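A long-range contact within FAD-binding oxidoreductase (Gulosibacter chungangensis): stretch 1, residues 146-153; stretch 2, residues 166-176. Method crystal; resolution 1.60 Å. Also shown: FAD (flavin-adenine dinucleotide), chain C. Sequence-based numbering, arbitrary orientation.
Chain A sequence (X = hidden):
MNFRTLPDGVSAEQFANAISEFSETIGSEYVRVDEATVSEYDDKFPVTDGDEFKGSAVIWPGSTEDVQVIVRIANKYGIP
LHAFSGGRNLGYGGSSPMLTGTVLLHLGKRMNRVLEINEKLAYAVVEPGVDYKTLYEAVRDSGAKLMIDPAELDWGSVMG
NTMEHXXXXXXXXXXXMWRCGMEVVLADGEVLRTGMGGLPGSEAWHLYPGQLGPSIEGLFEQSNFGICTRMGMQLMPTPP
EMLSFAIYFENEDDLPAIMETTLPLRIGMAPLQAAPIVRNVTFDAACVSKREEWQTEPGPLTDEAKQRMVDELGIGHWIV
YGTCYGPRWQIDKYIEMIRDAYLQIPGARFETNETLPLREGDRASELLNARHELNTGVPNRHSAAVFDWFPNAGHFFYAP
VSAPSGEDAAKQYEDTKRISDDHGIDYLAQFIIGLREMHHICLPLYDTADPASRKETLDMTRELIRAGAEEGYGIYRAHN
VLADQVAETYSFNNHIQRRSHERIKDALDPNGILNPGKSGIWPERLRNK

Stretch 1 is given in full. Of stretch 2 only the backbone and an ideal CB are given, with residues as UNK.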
ATOM      1  N   LEU A 146       3.635 -17.237 -14.649  1.00 19.73           N
ATOM      2  CA  LEU A 146       3.318 -15.913 -14.083  1.00 19.00           C
ATOM      3  C   LEU A 146       2.726 -15.057 -15.189  1.00 19.73           C
ATOM      4  O   LEU A 146       3.089 -15.230 -16.364  1.00 19.18           O
ATOM      5  CB  LEU A 146       4.600 -15.256 -13.571  1.00 17.99           C
ATOM      6  CG  LEU A 146       5.378 -15.974 -12.464  1.00 17.51           C
ATOM      7  CD1 LEU A 146       6.589 -15.134 -12.170  1.00 18.93           C
ATOM      8  CD2 LEU A 146       4.548 -16.198 -11.229  1.00 19.23           C
ATOM      9  N   MET A 147       1.868 -14.133 -14.798  1.00 18.59           N
ATOM     10  CA  MET A 147       1.219 -13.157 -15.675  1.00 19.73           C
ATOM     11  C   MET A 147       1.716 -11.777 -15.297  1.00 19.34           C
ATOM     12  O   MET A 147       1.930 -11.478 -14.090  1.00 22.76           O
ATOM     13  CB  MET A 147      -0.300 -13.179 -15.455  1.00 24.32           C
ATOM     14  CG  MET A 147      -0.967 -14.384 -16.022  1.00 27.69           C
ATOM     15  SD  MET A 147      -2.658 -14.405 -15.386  1.00 27.74           S
ATOM     16  CE  MET A 147      -3.239 -12.797 -15.931  1.00 28.37           C
ATOM     17  N   ILE A 148       1.831 -10.931 -16.284  1.00 19.07           N
ATOM     18  CA  ILE A 148       2.004  -9.490 -16.007  1.00 20.79           C
ATOM     19  C   ILE A 148       0.628  -8.801 -16.014  1.00 20.14           C
ATOM     20  O   ILE A 148      -0.393  -9.405 -16.353  1.00 17.98           O
ATOM     21  CB  ILE A 148       2.969  -8.840 -16.980  1.00 21.99           C
ATOM     22  CG1 ILE A 148       2.383  -8.745 -18.388  1.00 22.43           C
ATOM     23  CG2 ILE A 148       4.300  -9.583 -17.000  1.00 22.72           C
ATOM     24  CD1 ILE A 148       3.002  -7.634 -19.200  1.00 23.47           C
ATOM     25  N   ASP A 149       0.636  -7.531 -15.648  1.00 17.98           N
ATOM     26  CA  ASP A 149      -0.580  -6.685 -15.583  1.00 18.97           C
ATOM     27  C   ASP A 149      -0.298  -5.447 -16.421  1.00 17.41           C
ATOM     28  O   ASP A 149       0.259  -4.444 -15.914  1.00 18.30           O
ATOM     29  CB  ASP A 149      -0.987  -6.283 -14.164  1.00 17.27           C
ATOM     30  CG  ASP A 149      -2.320  -5.569 -14.150  1.00 19.24           C
ATOM     31  OD1 ASP A 149      -3.326  -6.229 -13.866  1.00 19.96           O
ATOM     32  OD2 ASP A 149      -2.324  -4.362 -14.437  1.00 20.24           O
ATOM     33  N   PRO A 150      -0.532  -5.509 -17.750  1.00 17.59           N
ATOM     34  CA  PRO A 150      -0.251  -4.354 -18.592  1.00 17.20           C
ATOM     35  C   PRO A 150      -1.341  -3.278 -18.505  1.00 17.88           C
ATOM     36  O   PRO A 150      -2.540  -3.524 -18.416  1.00 17.02           O
ATOM     37  CB  PRO A 150      -0.190  -4.931 -20.014  1.00 17.54           C
ATOM     38  CG  PRO A 150      -1.098  -6.170 -19.960  1.00 19.14           C
ATOM     39  CD  PRO A 150      -1.034  -6.675 -18.529  1.00 16.37           C
ATOM     40  N   ALA A 151      -0.910  -2.026 -18.645  1.00 17.94           N
ATOM     41  CA  ALA A 151      -1.783  -0.918 -19.071  1.00 19.98           C
ATOM     42  C   ALA A 151      -2.182  -1.150 -20.536  1.00 20.57           C
ATOM     43  O   ALA A 151      -1.802  -2.213 -21.160  1.00 20.54           O
ATOM     44  CB  ALA A 151      -1.019   0.383 -18.880  1.00 20.07           C
ATOM     45  N   GLU A 152      -2.927  -0.214 -21.114  1.00 21.38           N
ATOM     46  CA  GLU A 152      -3.578  -0.380 -22.432  1.00 24.09           C
ATOM     47  C   GLU A 152      -2.537  -0.423 -23.542  1.00 21.66           C
ATOM     48  O   GLU A 152      -2.794  -1.118 -24.536  1.00 23.28           O
ATOM     49  CB  GLU A 152      -4.622   0.706 -22.673  1.00 24.64           C
ATOM     50  CG  GLU A 152      -5.906   0.386 -21.941  1.00 31.19           C
ATOM     51  CD  GLU A 152      -7.222   0.899 -22.487  1.00 37.31           C
ATOM     52  OE1 GLU A 152      -7.311   1.271 -23.688  1.00 44.51           O
ATOM     53  OE2 GLU A 152      -8.180   0.849 -21.722  1.00 36.90           O
ATOM     54  N   LEU A 153      -1.394   0.234 -23.374  1.00 20.31           N
ATOM     55  CA  LEU A 153      -0.408   0.297 -24.478  1.00 19.93           C
ATOM     56  C   LEU A 153       0.868  -0.464 -24.101  1.00 19.30           C
ATOM     57  O   LEU A 153       1.449  -0.193 -23.048  1.00 20.03           O
ATOM     58  CB  LEU A 153      -0.163   1.777 -24.779  1.00 21.22           C
ATOM     59  CG  LEU A 153      -1.406   2.526 -25.238  1.00 23.10           C
ATOM     60  CD1 LEU A 153      -1.132   4.039 -25.297  1.00 25.42           C
ATOM     61  CD2 LEU A 153      -1.856   2.020 -26.580  1.00 23.68           C
ATOM     62  N   UNK A 166      -0.220   4.212 -11.990  1.00 17.59           N
ATOM     63  CA  UNK A 166      -0.948   3.714 -13.137  1.00 18.32           C
ATOM     64  C   UNK A 166      -1.607   2.383 -12.863  1.00 19.09           C
ATOM     65  O   UNK A 166      -1.372   1.758 -11.810  1.00 19.40           O
ATOM     66  CB  UNK A 166      -0.012   3.591 -14.341  1.00 18.32           C
ATOM     67  N   UNK A 167      -2.418   1.933 -13.815  1.00 17.49           N
ATOM     68  CA  UNK A 167      -3.285   0.745 -13.596  1.00 18.31           C
ATOM     69  C   UNK A 167      -3.389  -0.067 -14.862  1.00 18.74           C
ATOM     70  O   UNK A 167      -3.260   0.464 -15.987  1.00 20.97           O
ATOM     71  CB  UNK A 167      -4.683   1.157 -13.131  1.00 18.31           C
ATOM     72  N   UNK A 168      -3.712  -1.330 -14.632  1.00 18.86           N
ATOM     73  CA  UNK A 168      -4.109  -2.256 -15.688  1.00 18.23           C
ATOM     74  C   UNK A 168      -5.461  -2.824 -15.389  1.00 20.11           C
ATOM     75  O   UNK A 168      -6.279  -2.129 -14.799  1.00 19.42           O
ATOM     76  CB  UNK A 168      -3.087  -3.382 -15.852  1.00 18.23           C
ATOM     77  N   UNK A 169      -5.679  -4.091 -15.716  1.00 19.21           N
ATOM     78  CA  UNK A 169      -7.059  -4.618 -15.819  1.00 20.43           C
ATOM     79  C   UNK A 169      -7.153  -6.025 -15.254  1.00 19.22           C
ATOM     80  O   UNK A 169      -8.264  -6.593 -15.392  1.00 21.67           O
ATOM     81  CB  UNK A 169      -7.531  -4.617 -17.275  1.00 20.43           C
ATOM     82  N   UNK A 170      -6.050  -6.608 -14.756  1.00 17.05           N
ATOM     83  CA  UNK A 170      -6.156  -7.959 -14.145  1.00 16.61           C
ATOM     84  C   UNK A 170      -6.514  -7.811 -12.671  1.00 15.89           C
ATOM     85  O   UNK A 170      -6.661  -6.707 -12.157  1.00 15.59           O
ATOM     86  CB  UNK A 170      -4.852  -8.744 -14.299  1.00 16.61           C
ATOM     87  N   UNK A 171      -6.600  -8.902 -11.879  1.00 16.08           N
ATOM     88  CA  UNK A 171      -6.742  -8.713 -10.430  1.00 17.87           C
ATOM     89  C   UNK A 171      -5.549  -7.926  -9.850  1.00 17.55           C
ATOM     90  O   UNK A 171      -5.714  -7.306  -8.817  1.00 18.90           O
ATOM     91  CB  UNK A 171      -6.865 -10.069  -9.733  1.00 17.87           C
ATOM     92  N   UNK A 172      -4.391  -7.971 -10.514  1.00 16.20           N
ATOM     93  CA  UNK A 172      -3.180  -7.170 -10.134  1.00 16.52           C
ATOM     94  C   UNK A 172      -3.199  -5.781 -10.788  1.00 16.80           C
ATOM     95  O   UNK A 172      -2.106  -5.204 -10.961  1.00 16.98           O
ATOM     96  CB  UNK A 172      -1.902  -7.905 -10.543  1.00 16.52           C
ATOM     97  N   UNK A 173      -4.370  -5.182 -11.026  1.00 17.02           N
ATOM     98  CA  UNK A 173      -4.511  -3.903 -11.769  1.00 16.92           C
ATOM     99  C   UNK A 173      -3.790  -2.764 -11.048  1.00 18.66           C
ATOM    100  O   UNK A 173      -3.417  -1.779 -11.715  1.00 18.37           O
ATOM    101  CB  UNK A 173      -5.988  -3.545 -11.947  1.00 16.92           C
ATOM    102  N   UNK A 174      -3.753  -2.777  -9.719  1.00 19.71           N
ATOM    103  CA  UNK A 174      -3.174  -1.649  -8.939  1.00 20.82           C
ATOM    104  C   UNK A 174      -1.657  -1.843  -8.860  1.00 19.44           C
ATOM    105  O   UNK A 174      -1.147  -2.507  -7.956  1.00 19.81           O
ATOM    106  CB  UNK A 174      -3.779  -1.570  -7.536  1.00 20.82           C
ATOM    107  N   UNK A 175      -0.960  -1.260  -9.807  1.00 21.81           N
ATOM    108  CA  UNK A 175       0.488  -1.427  -9.991  1.00 20.49           C
ATOM    109  C   UNK A 175       1.209  -1.015  -8.719  1.00 19.60           C
ATOM    110  O   UNK A 175       2.149  -1.693  -8.331  1.00 19.70           O
ATOM    111  CB  UNK A 175       0.992  -0.608 -11.181  1.00 20.49           C
ATOM    112  N   UNK A 176       0.711  -0.012  -8.034  1.00 19.44           N
ATOM    113  CA  UNK A 176       1.351   0.483  -6.792  1.00 21.16           C
ATOM    114  C   UNK A 176       1.284  -0.574  -5.697  1.00 19.70           C
ATOM    115  O   UNK A 176       2.157  -0.580  -4.839  1.00 19.62           O
ATOM    116  CB  UNK A 176       0.681   1.772  -6.311  1.00 21.16           C
TER
HETATM  117  PA  FAD C 601       7.126   7.398 -17.902  1.00 17.83           P
HETATM  118  O1A FAD C 601       6.737   8.484 -18.852  1.00 19.12           O
HETATM  119  O2A FAD C 601       8.500   6.788 -18.030  1.00 18.25           O
HETATM  120  O5B FAD C 601       6.986   7.959 -16.444  1.00 16.85           O
HETATM  121  C5B FAD C 601       5.857   8.721 -16.038  1.00 16.90           C
HETATM  122  C4B FAD C 601       6.302   9.641 -14.928  1.00 18.48           C
HETATM  123  O4B FAD C 601       6.721   8.874 -13.762  1.00 18.57           O
HETATM  124  C3B FAD C 601       7.514  10.535 -15.237  1.00 18.55           C
HETATM  125  O3B FAD C 601       7.127  11.703 -15.957  1.00 20.59           O
HETATM  126  C2B FAD C 601       8.113  10.773 -13.842  1.00 17.53           C
HETATM  127  O2B FAD C 601       7.390  11.802 -13.193  1.00 19.38           O
HETATM  128  C1B FAD C 601       7.899   9.413 -13.186  1.00 18.00           C
HETATM  129  N9A FAD C 601       8.972   8.474 -13.384  1.00 19.11           N
HETATM  130  C8A FAD C 601       8.999   7.474 -14.304  1.00 18.78           C
HETATM  131  N7A FAD C 601      10.090   6.770 -14.233  1.00 19.27           N
HETATM  132  C5A FAD C 601      10.849   7.375 -13.259  1.00 17.77           C
HETATM  133  C6A FAD C 601      12.088   7.052 -12.699  1.00 18.35           C
HETATM  134  N6A FAD C 601      12.852   6.046 -13.143  1.00 18.32           N
HETATM  135  N1A FAD C 601      12.549   7.863 -11.720  1.00 20.84           N
HETATM  136  C2A FAD C 601      11.762   8.880 -11.287  1.00 20.42           C
HETATM  137  N3A FAD C 601      10.563   9.252 -11.718  1.00 20.79           N
HETATM  138  C4A FAD C 601      10.161   8.445 -12.721  1.00 18.14           C
HETATM  139  N1  FAD C 601      -2.285   4.723 -18.124  1.00 17.95           N
HETATM  140  C2  FAD C 601      -2.588   3.771 -17.260  1.00 15.61           C
HETATM  141  O2  FAD C 601      -2.037   3.724 -16.130  1.00 16.24           O
HETATM  142  N3  FAD C 601      -3.428   2.769 -17.582  1.00 17.11           N
HETATM  143  C4  FAD C 601      -4.089   2.717 -18.775  1.00 19.16           C
HETATM  144  O4  FAD C 601      -4.798   1.729 -19.047  1.00 23.78           O
HETATM  145  C4X FAD C 601      -3.840   3.718 -19.696  1.00 20.22           C
HETATM  146  N5  FAD C 601      -4.486   3.676 -20.831  1.00 21.11           N
HETATM  147  C5X FAD C 601      -4.209   4.676 -21.731  1.00 19.81           C
HETATM  148  C6  FAD C 601      -4.869   4.640 -22.967  1.00 20.38           C
HETATM  149  C7  FAD C 601      -4.614   5.570 -23.956  1.00 19.88           C
HETATM  150  C7M FAD C 601      -5.341   5.475 -25.281  1.00 20.17           C
HETATM  151  C8  FAD C 601      -3.651   6.571 -23.704  1.00 19.02           C
HETATM  152  C8M FAD C 601      -3.340   7.602 -24.745  1.00 21.45           C
HETATM  153  C9  FAD C 601      -3.020   6.638 -22.479  1.00 19.25           C
HETATM  154  C9A FAD C 601      -3.263   5.691 -21.466  1.00 17.27           C
HETATM  155  N10 FAD C 601      -2.600   5.695 -20.242  1.00 19.66           N
HETATM  156  C10 FAD C 601      -2.860   4.694 -19.317  1.00 18.36           C
HETATM  157  C1' FAD C 601      -1.533   6.680 -19.927  1.00 17.57           C
HETATM  158  C2' FAD C 601      -0.129   6.212 -20.340  1.00 19.28           C
HETATM  159  O2' FAD C 601      -0.147   5.596 -21.672  1.00 21.73           O
HETATM  160  C3' FAD C 601       0.515   5.162 -19.411  1.00 18.67           C
HETATM  161  O3' FAD C 601       0.294   5.503 -18.065  1.00 18.55           O
HETATM  162  C4' FAD C 601       2.018   4.930 -19.615  1.00 18.94           C
HETATM  163  O4' FAD C 601       2.383   3.624 -19.140  1.00 22.16           O
HETATM  164  C5' FAD C 601       2.832   5.983 -18.911  1.00 16.78           C
HETATM  165  O5' FAD C 601       4.066   6.247 -19.591  1.00 19.89           O
HETATM  166  P   FAD C 601       5.408   5.468 -19.217  1.00 19.61           P
HETATM  167  O1P FAD C 601       6.352   5.583 -20.376  1.00 19.52           O
HETATM  168  O2P FAD C 601       4.994   4.101 -18.773  1.00 19.17           O
HETATM  169  O3P FAD C 601       5.988   6.267 -17.959  1.00 18.08           O

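At position 166 the ideal CB points toward stretch 1 yet meets nothing of it; instead it would lie 2.7 Å from FAD O2, a clash. Only a residue without a side chain suits, and the residue is Gly166.

Position 167 turns its CB away from stretch 1, so many side chains would fit, and the extended phi/psi of -144/157 suits a beta-branched one. The backbone does the work here: the N of 167 donates to FAD O2 (3.0 Å), and its O accepts from FAD N3 (2.8 Å). The residue is Val167.

At 168 the CB direction is toward stretch 1, and phi/psi of -123/-144 is unusual for a residue with a side chain. An ideal CB would stand 1.9 Å from Asp149 OD2 and 2.6 Å from Pro150 O. Glycine is the answer; Gly168 lets its CA approach Asp149 OD2 to 3.0 Å.

From 169 the CB leaves sideways; the ideal CB of 169 is 5.2 Å from Pro150 O. A long side chain could run past Pro150 toward Glu152 and the flavin, and a donor at its tip would find FAD O4. Tyr169 does this: its OH donates to FAD O4 (2.6 Å) and lies 3.4 Å from Glu152 OE2.

The CB of 170 points toward stretch 1, and Asp149 OD1 is only 3.0 Å from its ideal place. A small side chain with a donor, serine or threonine, would suit the carboxylate. Thr170 donates from OG1 to Asp149 OD1 in a very short bond of 2.5 Å, and its N donates to the same oxygen (2.9 Å). A water donates to both Ile148 O and Thr170 OG1.

Position 171 follows in a type I turn from 170 to 173. Its CB is sideways and free of stretch 1, and its phi of -59° suits proline: Pro171.

At 172 the CB faces stretch 1, 4.0 Å from Asp149 OD1, but a large side chain can lead its end away. Tyr172 does so, and its N donates to Thr170 OG1 (3.0 Å).

The CB of 173 points away overall, its ideal place 4.2 Å from Asp149 OD1, so many side chains would fit; the residue is Ala173, whose O accepts from Gly168 N (3.0 Å).

Position 174 points away and precedes a helix, favoring Asp, Asn, Ser or Thr. Asp174 caps it, OD1 accepting a weak bond from the N of 176 (3.3 Å).

From 175 the CB goes sideways, but a side chain long enough to bring a donor back to Asp149 would suit. His175 donates from NE2 to Asp149 OD2 (2.5 Å), so the two carboxylate oxygens serve different partners.

Position 176, out of reach, takes many residues; it is Ser176.

Stretch 2, residues 166-176: GVGYTPYADHS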
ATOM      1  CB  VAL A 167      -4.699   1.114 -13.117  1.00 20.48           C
ATOM      2  CG1 VAL A 167      -4.641   1.851 -11.791  1.00 22.57           C
ATOM      3  CG2 VAL A 167      -5.454   1.922 -14.163  1.00 23.86           C
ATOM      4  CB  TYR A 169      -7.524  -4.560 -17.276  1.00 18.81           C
ATOM      5  CG  TYR A 169      -7.496  -3.144 -17.751  1.00 19.91           C
ATOM      6  CD1 TYR A 169      -8.493  -2.275 -17.350  1.00 20.14           C
ATOM      7  CD2 TYR A 169      -6.377  -2.622 -18.344  1.00 21.25           C
ATOM      8  CE1 TYR A 169      -8.422  -0.920 -17.630  1.00 24.32           C
ATOM      9  CE2 TYR A 169      -6.272  -1.272 -18.593  1.00 23.80           C
ATOM     10  CZ  TYR A 169      -7.313  -0.425 -18.265  1.00 23.74           C
ATOM     11  OH  TYR A 169      -7.247   0.929 -18.500  1.00 25.26           O
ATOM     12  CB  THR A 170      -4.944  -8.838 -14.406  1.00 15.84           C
ATOM     13  OG1 THR A 170      -3.936  -8.569 -13.427  1.00 17.45           O
ATOM     14  CG2 THR A 170      -4.392  -8.699 -15.807  1.00 17.19           C
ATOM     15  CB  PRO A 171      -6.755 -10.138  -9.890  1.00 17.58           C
ATOM     16  CG  PRO A 171      -7.337 -10.925 -11.026  1.00 17.60           C
ATOM     17  CD  PRO A 171      -6.689 -10.317 -12.263  1.00 17.28           C
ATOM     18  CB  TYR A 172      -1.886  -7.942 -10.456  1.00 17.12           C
ATOM     19  CG  TYR A 172      -1.469  -8.942  -9.409  1.00 15.71           C
ATOM     20  CD1 TYR A 172      -2.381  -9.814  -8.818  1.00 17.42           C
ATOM     21  CD2 TYR A 172      -0.163  -9.014  -8.983  1.00 16.81           C
ATOM     22  CE1 TYR A 172      -1.979 -10.728  -7.857  1.00 18.27           C
ATOM     23  CE2 TYR A 172       0.249  -9.910  -8.009  1.00 16.98           C
ATOM     24  CZ  TYR A 172      -0.657 -10.801  -7.477  1.00 17.83           C
ATOM     25  OH  TYR A 172      -0.204 -11.672  -6.532  1.00 17.97           O
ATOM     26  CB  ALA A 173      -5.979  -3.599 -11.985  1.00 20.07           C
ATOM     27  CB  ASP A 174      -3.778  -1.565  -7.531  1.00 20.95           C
ATOM     28  CG  ASP A 174      -3.389  -0.314  -6.765  1.00 23.60           C
ATOM     29  OD1 ASP A 174      -2.472   0.369  -7.190  1.00 21.34           O
ATOM     30  OD2 ASP A 174      -4.067   0.029  -5.780  1.00 26.38           O
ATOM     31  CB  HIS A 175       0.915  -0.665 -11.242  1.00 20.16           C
ATOM     32  CG  HIS A 175       0.290  -1.220 -12.479  1.00 18.96           C
ATOM     33  ND1 HIS A 175       0.348  -0.571 -13.687  1.00 18.48           N
ATOM     34  CD2 HIS A 175      -0.443  -2.351 -12.689  1.00 18.95           C
ATOM     35  CE1 HIS A 175      -0.249  -1.310 -14.589  1.00 19.01           C
ATOM     36  NE2 HIS A 175      -0.754  -2.414 -14.008  1.00 18.91           N
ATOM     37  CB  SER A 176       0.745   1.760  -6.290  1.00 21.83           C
ATOM     38  OG  SER A 176      -0.520   1.516  -5.736  1.00 23.48           O
TER
HETATM   39  O   HOH W   1      -1.734 -10.089 -13.918  1.00 18.33           O
HETATM   40  O   HOH W   2      -4.014  -5.561 -17.512  1.00 21.16           O
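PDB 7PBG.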